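Side-chain contact in acetyltransferase, GNAT family (Streptococcus agalactiae 2603V/R, PDB 2PC1), which probably transfers an acyl group, most likely acetyl from acetyl-CoA as is usual in the GNAT family, to an acceptor that is not identified: residues A25-I30 with D66-G71. Residues are numbered along the deposited sequence; the frame is centred on the assembly and turned at random.
Sequences AFPNEI and DDILNG
Ile68, in the last turn of helix 61-70, faces the short 3-10 turn at Pro27, and the two CA atoms, 6.6 Å apart, are the closest such pair between the segments. In this GNAT fold the turn links strand 20-24 to helix 30-46, and the contact is a worked example of how one branched side chain can join a helix end to a connecting loop through apolar packing. Ile68 divides its two branches over three consecutive residues. CG2, set anti to the backbone N (chi1 -64° places CG1 beside that N instead), reaches the proline ring, with CG2 of Ile68 4.0 Å from CG of Pro27; the two side chains lie askew to one another. The other branch extends past Ala25, where CG1 of Ile68 is 4.3 Å from the Ala25 CB. Ala25 and Ile68 both also rest on Ala73, so strand 73-78 borders the contact there. Gly71, the first residue past helical phi/psi, has positive phi and bonds back to Ile68 O in a Schellman motif.

The 3-10 turn is held by its own polar bonds. Glu29 folds its carboxylate back to Phe26, whose N donates to OE1 of Glu29 over 2.9 Å in a nearly straight bond (169°) on the anti side of the carboxylate, 22° out of its plane, while OE2 forms a salt bridge with Arg23. Phe26 O accepts a hydrogen bond from the backbone N of Glu29 at 2.9 Å, and the same Phe26 O is also packed against the methyl CD1 of Ile68 at 4.0 Å.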
loop_
_atom_site.group_PDB
_atom_site.type_symbol
_atom_site.label_atom_id
_atom_site.label_comp_id
_atom_site.label_asym_id
_atom_site.label_seq_id
_atom_site.Cartn_x
_atom_site.Cartn_y
_atom_site.Cartn_z
ATOM N N ALA A 25 -0.310 13.559 -1.917
ATOM C CA ALA A 25 -1.315 14.221 -1.109
ATOM C C ALA A 25 -0.845 15.594 -0.683
ATOM O O ALA A 25 0.346 15.791 -0.465
ATOM C CB ALA A 25 -1.616 13.403 0.103
ATOM N N PHE A 26 -1.777 16.532 -0.549
ATOM C CA PHE A 26 -1.514 17.794 0.118
ATOM C C PHE A 26 -1.917 17.759 1.597
ATOM O O PHE A 26 -2.813 17.001 1.981
ATOM C CB PHE A 26 -2.293 18.931 -0.546
ATOM C CG PHE A 26 -1.899 19.199 -1.961
ATOM C CD1 PHE A 26 -0.785 19.982 -2.228
ATOM C CD2 PHE A 26 -2.646 18.710 -3.013
ATOM C CE1 PHE A 26 -0.404 20.253 -3.542
ATOM C CE2 PHE A 26 -2.266 18.965 -4.341
ATOM C CZ PHE A 26 -1.148 19.733 -4.592
ATOM N N PRO A 27 -1.285 18.610 2.416
ATOM C CA PRO A 27 -1.637 18.605 3.831
ATOM C C PRO A 27 -3.097 18.818 4.120
ATOM O O PRO A 27 -3.637 18.226 5.061
ATOM C CB PRO A 27 -0.793 19.730 4.389
ATOM C CG PRO A 27 0.401 19.802 3.461
ATOM C CD PRO A 27 -0.162 19.502 2.117
ATOM N N ASN A 28 -3.801 19.627 3.330
ATOM C CA ASN A 28 -5.192 19.839 3.669
ATOM C C ASN A 28 -6.098 18.690 3.283
ATOM O O ASN A 28 -7.318 18.788 3.501
ATOM C CB ASN A 28 -5.707 21.185 3.177
ATOM C CG ASN A 28 -6.024 21.207 1.717
ATOM O OD1 ASN A 28 -5.838 20.245 0.971
ATOM N ND2 ASN A 28 -6.524 22.381 1.277
ATOM N N GLU A 29 -5.530 17.581 2.796
ATOM C CA GLU A 29 -6.313 16.380 2.530
ATOM C C GLU A 29 -6.307 15.394 3.693
ATOM O O GLU A 29 -6.890 14.311 3.584
ATOM C CB GLU A 29 -5.809 15.719 1.253
ATOM C CG GLU A 29 -6.060 16.637 0.070
ATOM C CD GLU A 29 -5.614 16.082 -1.252
ATOM O OE1 GLU A 29 -4.425 15.748 -1.410
ATOM O OE2 GLU A 29 -6.472 16.003 -2.169
ATOM N N ILE A 30 -5.694 15.775 4.814
ATOM C CA ILE A 30 -5.575 14.878 5.933
ATOM C C ILE A 30 -6.933 14.309 6.401
ATOM O O ILE A 30 -7.030 13.104 6.641
ATOM C CB ILE A 30 -4.769 15.532 7.118
ATOM C CG1 ILE A 30 -4.631 14.568 8.297
ATOM C CG2 ILE A 30 -5.418 16.825 7.627
ATOM C CD1 ILE A 30 -3.836 13.331 7.982
ATOM N N ASP A 66 2.857 12.267 9.095
ATOM C CA ASP A 66 4.256 11.916 8.884
ATOM C C ASP A 66 4.512 11.494 7.428
ATOM O O ASP A 66 5.493 11.895 6.822
ATOM C CB ASP A 66 4.750 10.859 9.880
ATOM C CG ASP A 66 5.030 11.437 11.272
ATOM O OD1 ASP A 66 5.059 12.674 11.419
ATOM O OD2 ASP A 66 5.262 10.640 12.208
ATOM N N ASP A 67 3.602 10.712 6.851
ATOM C CA ASP A 67 3.697 10.349 5.441
ATOM C C ASP A 67 3.701 11.557 4.522
ATOM O O ASP A 67 4.439 11.607 3.575
ATOM C CB ASP A 67 2.533 9.419 5.018
ATOM C CG ASP A 67 2.685 8.001 5.485
ATOM O OD1 ASP A 67 3.776 7.583 5.921
ATOM O OD2 ASP A 67 1.671 7.268 5.394
ATOM N N ILE A 68 2.875 12.551 4.820
ATOM C CA ILE A 68 2.846 13.769 4.030
ATOM C C ILE A 68 4.128 14.588 4.225
ATOM O O ILE A 68 4.705 15.068 3.245
ATOM C CB ILE A 68 1.570 14.598 4.337
ATOM C CG1 ILE A 68 0.320 13.813 3.914
ATOM C CG2 ILE A 68 1.613 15.943 3.589
ATOM C CD1 ILE A 68 -0.995 14.418 4.384
ATOM N N LEU A 69 4.584 14.734 5.474
ATOM C CA LEU A 69 5.833 15.442 5.752
ATOM C C LEU A 69 7.012 14.790 5.061
ATOM O O LEU A 69 7.887 15.487 4.527
ATOM C CB LEU A 69 6.082 15.498 7.265
ATOM C CG LEU A 69 5.089 16.330 8.080
ATOM C CD1 LEU A 69 5.383 16.178 9.584
ATOM C CD2 LEU A 69 5.209 17.772 7.689
ATOM N N ASN A 70 7.044 13.457 5.088
ATOM C CA ASN A 70 8.160 12.689 4.508
ATOM C C ASN A 70 8.073 12.545 2.985
ATOM O O ASN A 70 9.006 12.021 2.371
ATOM C CB ASN A 70 8.265 11.294 5.148
ATOM C CG ASN A 70 8.694 11.336 6.617
ATOM O OD1 ASN A 70 9.513 12.167 7.010
ATOM N ND2 ASN A 70 8.171 10.417 7.422
ATOM N N GLY A 71 6.969 12.963 2.363
ATOM C CA GLY A 71 6.834 12.858 0.913
ATOM C C GLY A 71 6.450 11.452 0.445
ATOM O O GLY A 71 6.676 11.075 -0.730
#